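Long-range contacts in probable cobalt-precorrin-6B C(15)-methyltransferase (decarboxylating) (Methanothermobacter thermautotrophicus, PDB 1F38), which probably methylates C-15 of cobalt-precorrin-6B with S-adenosyl-L-methionine and then decarboxylates C-12, giving cobalt-precorrin-7 on the anaerobic route to adenosylcobalamin: residues V154-L159 / P178-Y183; R56-I61 / G81-L86. All coordinates share one frame; numbering follows the deposited sequence.

Contact 1 of 2, residues V154-L159 / P178-Y183; sequences VNITEL and PVALIY
Asn-155, Thr-157 and Leu-159 form the hydrogen-bonded antiparallel pairs with Tyr-183, Leu-181 and Val-179, the axes of the two short segments approaching to 4.6 Å, their directions 164° apart. At the first pair Asn-155 CB sits over one face of the Tyr-183 ring, 3.5 Å from its centroid, a CH-pi contact. Chi1 of 59° puts Tyr-183 CG between its own backbone N and carbonyl carbon, which turns the ring across the neighbouring strand. Asparagine suits its place because its amide, inclined 22° to the ring, also sends ND2 to Tyr-183 O (3.3 Å), which takes the backbone N of Asn-155 from the other face of the carbonyl plane. A water joins Tyr-183 OH (2.6 Å) to Thr-157 OG1. These strands form the C-terminal hairpin of a Rossmann-like methyltransferase sheet, which continues into a second subunit beyond Thr-157 to Leu-159. Replacing Tyr-183 by alanine is likely to uncover Asn-155 CB and cost the water one hydrogen-bond partner. The face with Ile-156, Ala-180 and Ile-182, packed on helix 137-149, is mostly apolar: Ile-156 CD1 meets Ala-180 CB at 4.1 Å, and Val-154 lies alongside Ile-182. Glu-158 is the exception, its OE2 salt-bridged to Lys-140 NZ.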
loop_
_atom_site.group_PDB
_atom_site.type_symbol
_atom_site.label_atom_id
_atom_site.label_comp_id
_atom_site.label_asym_id
_atom_site.label_seq_id
_atom_site.Cartn_x
_atom_site.Cartn_y
_atom_site.Cartn_z
ATOM N N VAL A 154 -9.082 7.192 20.709
ATOM C CA VAL A 154 -8.797 7.393 19.295
ATOM C C VAL A 154 -8.287 6.170 18.519
ATOM O O VAL A 154 -7.598 5.328 19.058
ATOM C CB VAL A 154 -7.718 8.465 19.147
ATOM C CG1 VAL A 154 -7.749 9.033 17.758
ATOM C CG2 VAL A 154 -7.901 9.565 20.157
ATOM N N ASN A 155 -8.607 6.120 17.230
ATOM C CA ASN A 155 -8.178 5.055 16.334
ATOM C C ASN A 155 -7.815 5.658 15.007
ATOM O O ASN A 155 -8.272 6.741 14.655
ATOM C CB ASN A 155 -9.306 4.077 16.052
ATOM C CG ASN A 155 -9.878 3.508 17.294
ATOM O OD1 ASN A 155 -9.367 2.494 17.829
ATOM N ND2 ASN A 155 -10.927 4.178 17.818
ATOM N N ILE A 156 -7.021 4.929 14.243
ATOM C CA ILE A 156 -6.644 5.396 12.923
ATOM C C ILE A 156 -6.476 4.221 11.946
ATOM O O ILE A 156 -5.928 3.164 12.285
ATOM C CB ILE A 156 -5.359 6.228 12.999
ATOM C CG1 ILE A 156 -4.900 6.613 11.592
ATOM C CG2 ILE A 156 -4.286 5.460 13.801
ATOM C CD1 ILE A 156 -3.715 7.563 11.548
ATOM N N THR A 157 -6.951 4.422 10.730
ATOM C CA THR A 157 -6.861 3.427 9.677
ATOM C C THR A 157 -6.379 4.122 8.412
ATOM O O THR A 157 -6.908 5.159 8.043
ATOM C CB THR A 157 -8.237 2.857 9.391
ATOM O OG1 THR A 157 -8.693 2.141 10.538
ATOM C CG2 THR A 157 -8.227 1.962 8.196
ATOM N N GLU A 158 -5.332 3.613 7.781
ATOM C CA GLU A 158 -4.874 4.209 6.541
ATOM C C GLU A 158 -5.293 3.305 5.416
ATOM O O GLU A 158 -5.097 2.077 5.466
ATOM C CB GLU A 158 -3.367 4.323 6.481
ATOM C CG GLU A 158 -2.794 5.413 7.302
ATOM C CD GLU A 158 -1.769 6.231 6.535
ATOM O OE1 GLU A 158 -1.844 6.270 5.272
ATOM O OE2 GLU A 158 -0.909 6.853 7.218
ATOM N N LEU A 159 -5.721 3.936 4.340
ATOM C CA LEU A 159 -6.145 3.185 3.193
ATOM C C LEU A 159 -5.311 3.463 1.992
ATOM O O LEU A 159 -5.129 4.614 1.635
ATOM C CB LEU A 159 -7.583 3.542 2.838
ATOM C CG LEU A 159 -8.649 3.023 3.790
ATOM C CD1 LEU A 159 -9.954 3.053 3.074
ATOM C CD2 LEU A 159 -8.318 1.598 4.146
ATOM N N PRO A 178 -2.526 7.831 -0.317
ATOM C CA PRO A 178 -2.975 7.298 0.975
ATOM C C PRO A 178 -3.870 8.259 1.725
ATOM O O PRO A 178 -3.615 9.450 1.760
ATOM C CB PRO A 178 -1.662 7.138 1.748
ATOM C CG PRO A 178 -0.601 7.063 0.670
ATOM C CD PRO A 178 -1.078 8.060 -0.326
ATOM N N VAL A 179 -4.885 7.729 2.378
ATOM C CA VAL A 179 -5.800 8.561 3.153
ATOM C C VAL A 179 -5.940 7.916 4.530
ATOM O O VAL A 179 -6.034 6.677 4.636
ATOM C CB VAL A 179 -7.195 8.592 2.533
ATOM C CG1 VAL A 179 -8.094 9.494 3.359
ATOM C CG2 VAL A 179 -7.116 9.106 1.106
ATOM N N ALA A 180 -5.877 8.722 5.584
ATOM C CA ALA A 180 -6.022 8.166 6.906
ATOM C C ALA A 180 -7.319 8.692 7.475
ATOM O O ALA A 180 -7.758 9.791 7.112
ATOM C CB ALA A 180 -4.877 8.566 7.772
ATOM N N LEU A 181 -7.953 7.880 8.319
ATOM C CA LEU A 181 -9.184 8.244 8.973
ATOM C C LEU A 181 -8.872 8.127 10.442
ATOM O O LEU A 181 -8.447 7.056 10.869
ATOM C CB LEU A 181 -10.277 7.250 8.610
ATOM C CG LEU A 181 -10.732 7.251 7.159
ATOM C CD1 LEU A 181 -11.967 6.405 7.067
ATOM C CD2 LEU A 181 -11.080 8.662 6.681
ATOM N N ILE A 182 -8.952 9.238 11.180
ATOM C CA ILE A 182 -8.719 9.219 12.624
ATOM C C ILE A 182 -10.122 9.322 13.172
ATOM O O ILE A 182 -10.808 10.275 12.866
ATOM C CB ILE A 182 -7.908 10.444 13.114
ATOM C CG1 ILE A 182 -6.476 10.421 12.547
ATOM C CG2 ILE A 182 -7.885 10.504 14.659
ATOM C CD1 ILE A 182 -6.354 10.795 11.139
ATOM N N TYR A 183 -10.545 8.355 13.981
ATOM C CA TYR A 183 -11.921 8.356 14.517
ATOM C C TYR A 183 -12.081 8.023 15.998
ATOM O O TYR A 183 -11.371 7.168 16.535
ATOM C CB TYR A 183 -12.793 7.385 13.719
ATOM C CG TYR A 183 -12.284 5.964 13.735
ATOM C CD1 TYR A 183 -12.821 5.028 14.596
ATOM C CD2 TYR A 183 -11.297 5.554 12.858
ATOM C CE1 TYR A 183 -12.382 3.714 14.585
ATOM C CE2 TYR A 183 -10.861 4.264 12.820
ATOM C CZ TYR A 183 -11.400 3.343 13.685
ATOM O OH TYR A 183 -10.948 2.049 13.640
HETATM O O HOH W 1 -8.368 1.616 13.238
#

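Contact 2 of 2, residues R56-I61 / G81-L86; sequences RRVYAI and GDNVTL
Arg-57 starts with CG anti to its own backbone N (chi1 -154°) and then bends at chi2 (66°), which turns a side chain that leaves its strand pointing away back toward Asn-83 and Thr-85. NE thereby reaches Asn-83 O at 2.9 Å in a weak, bent bond, the carbonyl lying near the guanidinium edge, while Thr-85 OG1 stands over a face of the same group. That hydroxyl is 2.7 Å from Arg-57 NH2, but the angle is too poor for a hydrogen bond. A long, flexible arginine suits the spot, since its length lets the guanidinium come back to the other segment while its backbone stays in the strand.

Asn-83 O also receives the nearly straight bond from Val-58 N (3.0 Å, 173°), so it has one straight bond, with the weak one from Arg-57 NE beside it. The parallel ladder continues with Thr-85 N to Val-58 O and Ala-60 N to Thr-85 O. On the face with Arg-57, Tyr-59 CE2 comes within 3.6 Å of Thr-85 OG1; on the other, Val-58 CB touches Val-84 CG2 and Ala-60, with only a methyl, lets Leu-86 CD2 come within 3.8 Å of its CB. Asn-83 is the third residue of a type I turn from Gly-81 to Val-84, and its ND2 bonds Ala-52 O.

The two strands are the ends of a right-handed beta-alpha-beta crossover through helix 65-77, which packs on Val-84 and Leu-86. Helix 46-52 lies against Val-58, Ala-60 and Val-84, and strand 36-40 continues the sheet beyond strand 57-62.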
loop_
_atom_site.group_PDB
_atom_site.type_symbol
_atom_site.label_atom_id
_atom_site.label_comp_id
_atom_site.label_asym_id
_atom_site.label_seq_id
_atom_site.Cartn_x
_atom_site.Cartn_y
_atom_site.Cartn_z
ATOM N N ARG A 56 -31.068 12.895 9.161
ATOM C CA ARG A 56 -32.102 13.901 9.238
ATOM C C ARG A 56 -31.595 15.220 8.693
ATOM O O ARG A 56 -32.094 15.724 7.683
ATOM C CB ARG A 56 -32.598 14.070 10.681
ATOM C CG ARG A 56 -33.668 15.139 10.804
ATOM C CD ARG A 56 -34.700 14.782 11.840
ATOM N NE ARG A 56 -34.113 14.643 13.169
ATOM C CZ ARG A 56 -33.556 15.633 13.861
ATOM N NH1 ARG A 56 -33.502 16.858 13.360
ATOM N NH2 ARG A 56 -33.050 15.385 15.065
ATOM N N ARG A 57 -30.545 15.739 9.314
ATOM C CA ARG A 57 -30.012 17.021 8.911
ATOM C C ARG A 57 -28.514 17.015 8.705
ATOM O O ARG A 57 -27.789 16.449 9.507
ATOM C CB ARG A 57 -30.354 18.073 9.961
ATOM C CG ARG A 57 -30.405 19.441 9.368
ATOM C CD ARG A 57 -31.561 19.508 8.403
ATOM N NE ARG A 57 -31.415 20.603 7.459
ATOM C CZ ARG A 57 -31.614 21.876 7.759
ATOM N NH1 ARG A 57 -31.968 22.236 8.975
ATOM N NH2 ARG A 57 -31.481 22.791 6.830
ATOM N N VAL A 58 -28.064 17.659 7.632
ATOM C CA VAL A 58 -26.642 17.775 7.315
ATOM C C VAL A 58 -26.240 19.259 7.231
ATOM O O VAL A 58 -26.941 20.059 6.615
ATOM C CB VAL A 58 -26.291 17.074 5.964
ATOM C CG1 VAL A 58 -24.777 17.061 5.749
ATOM C CG2 VAL A 58 -26.816 15.663 5.925
ATOM N N TYR A 59 -25.165 19.641 7.911
ATOM C CA TYR A 59 -24.664 21.020 7.867
ATOM C C TYR A 59 -23.328 20.970 7.189
ATOM O O TYR A 59 -22.388 20.486 7.795
ATOM C CB TYR A 59 -24.497 21.579 9.267
ATOM C CG TYR A 59 -25.820 21.801 9.964
ATOM C CD1 TYR A 59 -26.479 20.751 10.594
ATOM C CD2 TYR A 59 -26.456 23.057 9.934
ATOM C CE1 TYR A 59 -27.737 20.955 11.188
ATOM C CE2 TYR A 59 -27.709 23.270 10.520
ATOM C CZ TYR A 59 -28.344 22.221 11.132
ATOM O OH TYR A 59 -29.580 22.447 11.689
ATOM N N ALA A 60 -23.229 21.479 5.960
ATOM C CA ALA A 60 -22.000 21.447 5.154
ATOM C C ALA A 60 -21.200 22.762 5.180
ATOM O O ALA A 60 -21.745 23.821 4.857
ATOM C CB ALA A 60 -22.350 21.070 3.746
ATOM N N ILE A 61 -19.893 22.685 5.440
ATOM C CA ILE A 61 -19.065 23.890 5.543
ATOM C C ILE A 61 -17.812 23.906 4.667
ATOM O O ILE A 61 -17.228 22.853 4.417
ATOM C CB ILE A 61 -18.549 24.033 6.964
ATOM C CG1 ILE A 61 -19.702 24.031 7.919
ATOM C CG2 ILE A 61 -17.775 25.311 7.151
ATOM C CD1 ILE A 61 -19.275 24.055 9.325
ATOM N N GLY A 81 -30.343 17.365 -1.088
ATOM C CA GLY A 81 -30.029 18.719 -0.676
ATOM C C GLY A 81 -31.052 19.517 0.090
ATOM O O GLY A 81 -30.762 20.615 0.532
ATOM N N ASP A 82 -32.237 18.957 0.297
ATOM C CA ASP A 82 -33.329 19.636 1.010
ATOM C C ASP A 82 -33.032 19.728 2.489
ATOM O O ASP A 82 -33.423 20.690 3.145
ATOM C CB ASP A 82 -34.612 18.858 0.810
ATOM C CG ASP A 82 -34.688 18.246 -0.551
ATOM O OD1 ASP A 82 -35.093 18.966 -1.495
ATOM O OD2 ASP A 82 -34.296 17.063 -0.674
ATOM N N ASN A 83 -32.461 18.649 3.016
ATOM C CA ASN A 83 -32.047 18.510 4.422
ATOM C C ASN A 83 -30.628 19.018 4.612
ATOM O O ASN A 83 -30.022 18.752 5.638
ATOM C CB ASN A 83 -32.050 17.034 4.821
ATOM C CG ASN A 83 -31.168 16.177 3.902
ATOM O OD1 ASN A 83 -30.984 16.489 2.720
ATOM N ND2 ASN A 83 -30.638 15.094 4.431
ATOM N N VAL A 84 -30.068 19.691 3.612
ATOM C CA VAL A 84 -28.712 20.192 3.698
ATOM C C VAL A 84 -28.596 21.711 3.835
ATOM O O VAL A 84 -29.149 22.449 3.019
ATOM C CB VAL A 84 -27.901 19.706 2.482
ATOM C CG1 VAL A 84 -26.482 20.178 2.556
ATOM C CG2 VAL A 84 -27.958 18.204 2.363
ATOM N N THR A 85 -27.934 22.180 4.891
ATOM C CA THR A 85 -27.692 23.605 5.109
ATOM C C THR A 85 -26.279 23.927 4.618
ATOM O O THR A 85 -25.325 23.514 5.269
ATOM C CB THR A 85 -27.703 23.955 6.600
ATOM O OG1 THR A 85 -29.000 23.729 7.149
ATOM C CG2 THR A 85 -27.341 25.379 6.829
ATOM N N LEU A 86 -26.109 24.694 3.539
ATOM C CA LEU A 86 -24.760 25.010 3.082
ATOM C C LEU A 86 -24.270 26.244 3.805
ATOM O O LEU A 86 -25.015 27.198 3.956
ATOM C CB LEU A 86 -24.718 25.225 1.579
ATOM C CG LEU A 86 -25.117 24.066 0.670
ATOM C CD1 LEU A 86 -24.916 24.429 -0.774
ATOM C CD2 LEU A 86 -24.290 22.876 0.966
#

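Contact 1 and contact 2 lie at the two ends of the seven-stranded sheet of this chain, on opposite sides of the chain's centre; their centres are 25 Å apart and their nearest atoms about 16 Å. Contact 2 pairs two of the parallel strands of the Rossmann-like sheet, and contact 1 the antiparallel hairpin that completes it. Each approaches the S-adenosyl-L-methionine site from its own direction: the side chain of Ala-60 is about 4 Å from that of Cys-42 and about 7 Å from that of Asp-62, whereas that of Val-179 is about 5 Å from that of Thr-17. Only contact 1 meets other subunits of the tetramer.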